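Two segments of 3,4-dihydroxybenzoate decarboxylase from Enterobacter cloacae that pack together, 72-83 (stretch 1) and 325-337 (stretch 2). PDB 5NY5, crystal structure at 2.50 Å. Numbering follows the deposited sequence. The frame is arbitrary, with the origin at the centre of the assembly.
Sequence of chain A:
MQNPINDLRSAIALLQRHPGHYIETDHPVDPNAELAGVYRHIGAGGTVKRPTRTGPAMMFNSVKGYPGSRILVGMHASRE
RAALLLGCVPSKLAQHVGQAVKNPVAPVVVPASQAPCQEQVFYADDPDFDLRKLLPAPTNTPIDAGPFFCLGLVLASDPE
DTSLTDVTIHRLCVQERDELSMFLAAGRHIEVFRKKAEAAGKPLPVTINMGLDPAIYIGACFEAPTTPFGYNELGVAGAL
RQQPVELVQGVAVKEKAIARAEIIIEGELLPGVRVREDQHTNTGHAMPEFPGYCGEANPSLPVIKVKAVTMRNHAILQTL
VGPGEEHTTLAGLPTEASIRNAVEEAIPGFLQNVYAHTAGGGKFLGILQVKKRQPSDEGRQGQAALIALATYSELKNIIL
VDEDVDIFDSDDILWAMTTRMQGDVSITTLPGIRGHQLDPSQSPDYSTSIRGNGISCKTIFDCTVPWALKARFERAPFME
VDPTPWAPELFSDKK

Stretch 1 (72-83) LVGMHASRERAA
Stretch 2 (325-337) EEHTTLAGLPTEA

Stretch 1 leaves a strand at Leu 72 and Val 73, passes through a type I turn from Gly 74 to Ala 77, and enters a helix at Arg 79. Stretch 2 is helical throughout, with a kink where Pro 334 N, lacking a proton, makes no bond to the preceding turn. The two helix axes approach to 10.5 Å, and their N-to-C directions differ by 60°. The backbones come nearest at the turn, where Ala 77 CA lies 3.8 Å from Glu 326 CA. The small Ala 77 side chain fits this close approach. The contact buries 524 Å², both sides summed.

Glu 326 is the main acceptor. Its chi1 is t (-165°) and chi2 is 139°, which carries the carboxylate to the turn. Glu 326 OE2 accepts from His 76 N at 3.0 Å, nearly linear at 172°, and from His 76 ND1 at 2.9 Å. His 76 thus gives one backbone and one ring proton to the same oxygen. Glu 326 OE2 also accepts from water 1 at 2.5 Å, and that water accepts from Met 75 N at 3.3 Å. Glu 326 OE1 takes a weak bond from Gly 74 N at 3.2 Å. Gly 74 has phi/psi of 88/14, where a CB would be jammed against the carbonyl O of Val 73.

The CA-to-CB bond of His 76 points toward stretch 2, with chi1 m (-39°) and chi2 96°. Leu 330 CD2 lies over one face of the His 76 ring, 4.2 Å from the centroid, in a CH-pi contact. Thr 329, chi1 m, donates from OG1 to His 76 O at 2.8 Å. His 76 O also accepts a weak bond from Ser 78 N at 2.9 Å. Thr 329 CG2 packs 4.1 Å from Ala 82 CB, so this threonine serves both polar and apolar neighbours. Glu 325 CG lies 3.6 Å from Ala 77 O; Glu 325 OE1 is hydrogen-bonded elsewhere in the structure.

Arg 79 has chi1 and chi2 t and chi3 -92°. Arg 79 NH2 forms a salt bridge with Glu 336 OE2 at 2.6 Å and a weak bond to Glu 336 OE1 at 2.7 Å. Glu 336 has chi1 m and chi2 t. Leu 333 CD2 packs 3.9 Å from Arg 79 NH2. Arg 79 NH1 and Glu 336 OE2 also bond elsewhere.

Stretch 1 is braced internally. Ser 78, chi1 t, caps the helix: Ser 78 OG accepts from Arg 81 N at 3.0 Å. Arg 81 NH2 donates to Gly 74 O at 2.5 Å, and Arg 81 NE to Met 75 O at 3.1 Å. Met 75 is selenomethionine, chi1 t.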

# COMPACT_ATOMS: atom_id res chain seq x y z
N LEU A 72 -27.16 -44.85 3.93
CA LEU A 72 -26.56 -44.27 5.12
C LEU A 72 -25.77 -43.02 4.76
O LEU A 72 -24.94 -43.05 3.84
CB LEU A 72 -25.64 -45.29 5.78
CG LEU A 72 -25.00 -44.86 7.09
CD1 LEU A 72 -26.08 -44.54 8.10
CD2 LEU A 72 -24.11 -45.99 7.56
N VAL A 73 -26.03 -41.92 5.47
CA VAL A 73 -25.34 -40.66 5.24
C VAL A 73 -25.01 -40.01 6.58
O VAL A 73 -25.70 -40.22 7.58
CB VAL A 73 -26.17 -39.68 4.38
CG1 VAL A 73 -26.38 -40.22 2.99
CG2 VAL A 73 -27.49 -39.38 5.05
N GLY A 74 -23.94 -39.22 6.58
CA GLY A 74 -23.60 -38.39 7.72
C GLY A 74 -22.73 -39.03 8.78
O GLY A 74 -22.62 -38.46 9.87
N MSE A 75 -22.12 -40.17 8.49
CA MSE A 75 -21.38 -40.91 9.51
C MSE A 75 -20.22 -40.09 10.07
O MSE A 75 -19.98 -40.09 11.27
CB MSE A 75 -20.89 -42.24 8.94
CG MSE A 75 -20.46 -43.28 9.97
SE MSE A 75 -21.85 -43.81 11.25
CE MSE A 75 -23.37 -43.80 10.10
N HIS A 76 -19.50 -39.39 9.19
CA HIS A 76 -18.39 -38.55 9.60
C HIS A 76 -18.75 -37.07 9.65
O HIS A 76 -17.85 -36.23 9.75
CB HIS A 76 -17.19 -38.75 8.67
CG HIS A 76 -16.99 -40.17 8.24
ND1 HIS A 76 -17.47 -40.66 7.04
CD2 HIS A 76 -16.35 -41.20 8.84
CE1 HIS A 76 -17.13 -41.93 6.92
NE2 HIS A 76 -16.46 -42.29 8.00
N ALA A 77 -20.04 -36.74 9.59
CA ALA A 77 -20.48 -35.34 9.52
C ALA A 77 -20.52 -34.66 10.88
O ALA A 77 -21.45 -33.89 11.16
CB ALA A 77 -21.85 -35.28 8.85
N SER A 78 -19.53 -34.92 11.74
CA SER A 78 -19.45 -34.30 13.05
C SER A 78 -18.09 -34.58 13.68
O SER A 78 -17.63 -35.73 13.68
CB SER A 78 -20.57 -34.80 13.97
OG SER A 78 -20.28 -34.54 15.33
N ARG A 79 -17.44 -33.55 14.22
CA ARG A 79 -16.16 -33.78 14.88
C ARG A 79 -16.35 -34.55 16.18
O ARG A 79 -15.54 -35.41 16.52
CB ARG A 79 -15.44 -32.46 15.12
CG ARG A 79 -14.13 -32.60 15.89
CD ARG A 79 -13.42 -31.27 16.07
NE ARG A 79 -12.48 -31.01 14.99
CZ ARG A 79 -11.16 -31.12 15.11
NH1 ARG A 79 -10.63 -31.48 16.27
NH2 ARG A 79 -10.38 -30.88 14.07
N GLU A 80 -17.42 -34.25 16.91
CA GLU A 80 -17.73 -35.00 18.12
C GLU A 80 -17.99 -36.46 17.79
O GLU A 80 -17.47 -37.37 18.45
CB GLU A 80 -18.93 -34.39 18.85
CG GLU A 80 -18.62 -33.14 19.67
CD GLU A 80 -18.46 -31.90 18.81
OE1 GLU A 80 -19.05 -31.84 17.71
OE2 GLU A 80 -17.74 -30.97 19.25
N ARG A 81 -18.80 -36.71 16.76
CA ARG A 81 -19.12 -38.08 16.39
C ARG A 81 -17.87 -38.85 15.99
O ARG A 81 -17.70 -40.02 16.37
CB ARG A 81 -20.15 -38.09 15.25
CG ARG A 81 -20.36 -39.45 14.62
CD ARG A 81 -21.80 -39.66 14.18
NE ARG A 81 -22.17 -38.87 13.01
CZ ARG A 81 -22.88 -37.75 13.06
NH1 ARG A 81 -23.31 -37.28 14.23
NH2 ARG A 81 -23.17 -37.10 11.95
N ALA A 82 -16.98 -38.22 15.23
CA ALA A 82 -15.74 -38.88 14.84
C ALA A 82 -14.87 -39.16 16.06
O ALA A 82 -14.23 -40.22 16.14
CB ALA A 82 -14.99 -38.03 13.83
N ALA A 83 -14.82 -38.23 17.01
CA ALA A 83 -14.02 -38.45 18.21
C ALA A 83 -14.59 -39.57 19.06
O ALA A 83 -13.84 -40.37 19.63
CB ALA A 83 -13.92 -37.15 19.01
N GLU A 325 -20.03 -31.14 6.37
CA GLU A 325 -19.11 -31.44 7.46
C GLU A 325 -18.42 -32.79 7.28
O GLU A 325 -17.32 -32.99 7.80
CB GLU A 325 -19.87 -31.42 8.79
CG GLU A 325 -18.99 -31.46 10.01
CD GLU A 325 -18.36 -30.12 10.32
OE1 GLU A 325 -18.84 -29.11 9.76
OE2 GLU A 325 -17.41 -30.07 11.11
N GLU A 326 -19.05 -33.71 6.56
CA GLU A 326 -18.42 -35.01 6.32
C GLU A 326 -17.10 -34.84 5.57
O GLU A 326 -16.11 -35.53 5.88
CB GLU A 326 -19.38 -35.92 5.55
CG GLU A 326 -18.98 -37.38 5.57
CD GLU A 326 -20.17 -38.30 5.76
OE1 GLU A 326 -21.30 -37.89 5.44
OE2 GLU A 326 -19.97 -39.44 6.24
N HIS A 327 -17.05 -33.93 4.61
CA HIS A 327 -15.79 -33.63 3.94
C HIS A 327 -14.82 -32.93 4.89
O HIS A 327 -13.62 -33.22 4.88
CB HIS A 327 -16.03 -32.77 2.70
CG HIS A 327 -14.79 -32.50 1.91
ND1 HIS A 327 -13.83 -31.60 2.31
CD2 HIS A 327 -14.36 -33.01 0.73
CE1 HIS A 327 -12.86 -31.57 1.42
NE2 HIS A 327 -13.15 -32.42 0.45
N THR A 328 -15.33 -32.01 5.71
CA THR A 328 -14.47 -31.28 6.64
C THR A 328 -13.74 -32.24 7.58
O THR A 328 -12.56 -32.03 7.88
CB THR A 328 -15.31 -30.29 7.45
OG1 THR A 328 -15.85 -29.29 6.58
CG2 THR A 328 -14.45 -29.62 8.51
N THR A 329 -14.42 -33.29 8.04
CA THR A 329 -13.76 -34.27 8.89
C THR A 329 -12.68 -35.02 8.13
O THR A 329 -11.52 -35.08 8.57
CB THR A 329 -14.79 -35.25 9.45
OG1 THR A 329 -15.68 -34.57 10.34
CG2 THR A 329 -14.09 -36.38 10.21
N LEU A 330 -13.03 -35.60 6.98
CA LEU A 330 -12.10 -36.45 6.26
C LEU A 330 -10.90 -35.67 5.74
O LEU A 330 -9.79 -36.20 5.68
CB LEU A 330 -12.82 -37.17 5.12
CG LEU A 330 -13.95 -38.11 5.56
CD1 LEU A 330 -14.63 -38.75 4.37
CD2 LEU A 330 -13.42 -39.16 6.51
N ALA A 331 -11.11 -34.41 5.35
CA ALA A 331 -10.02 -33.61 4.80
C ALA A 331 -9.31 -32.78 5.86
O ALA A 331 -8.09 -32.58 5.76
CB ALA A 331 -10.54 -32.69 3.70
N GLY A 332 -10.03 -32.31 6.88
CA GLY A 332 -9.43 -31.40 7.85
C GLY A 332 -8.51 -32.07 8.84
O GLY A 332 -7.51 -31.47 9.25
N LEU A 333 -8.83 -33.29 9.26
CA LEU A 333 -7.94 -34.00 10.18
C LEU A 333 -6.55 -34.22 9.61
O LEU A 333 -5.57 -33.99 10.33
CB LEU A 333 -8.60 -35.32 10.62
CG LEU A 333 -9.79 -35.17 11.57
CD1 LEU A 333 -10.40 -36.53 11.88
CD2 LEU A 333 -9.35 -34.48 12.85
N PRO A 334 -6.39 -34.65 8.35
CA PRO A 334 -5.03 -34.67 7.78
C PRO A 334 -4.39 -33.30 7.72
O PRO A 334 -3.19 -33.16 7.98
CB PRO A 334 -5.24 -35.26 6.38
CG PRO A 334 -6.50 -36.02 6.47
CD PRO A 334 -7.36 -35.26 7.42
N THR A 335 -5.18 -32.27 7.38
CA THR A 335 -4.64 -30.92 7.30
C THR A 335 -4.07 -30.47 8.64
O THR A 335 -2.93 -30.02 8.72
CB THR A 335 -5.73 -29.95 6.84
OG1 THR A 335 -6.30 -30.42 5.61
CG2 THR A 335 -5.16 -28.56 6.63
N GLU A 336 -4.86 -30.61 9.71
CA GLU A 336 -4.40 -30.19 11.03
C GLU A 336 -3.18 -30.99 11.48
O GLU A 336 -2.25 -30.43 12.06
CB GLU A 336 -5.53 -30.34 12.04
CG GLU A 336 -6.77 -29.56 11.69
CD GLU A 336 -7.97 -29.97 12.52
OE1 GLU A 336 -7.79 -30.74 13.48
OE2 GLU A 336 -9.09 -29.52 12.20
N ALA A 337 -3.18 -32.30 11.21
CA ALA A 337 -2.10 -33.15 11.69
C ALA A 337 -0.77 -32.76 11.08
O ALA A 337 0.24 -32.61 11.79
CB ALA A 337 -2.42 -34.62 11.39
O HOH W 1 -21.52 -41.25 5.46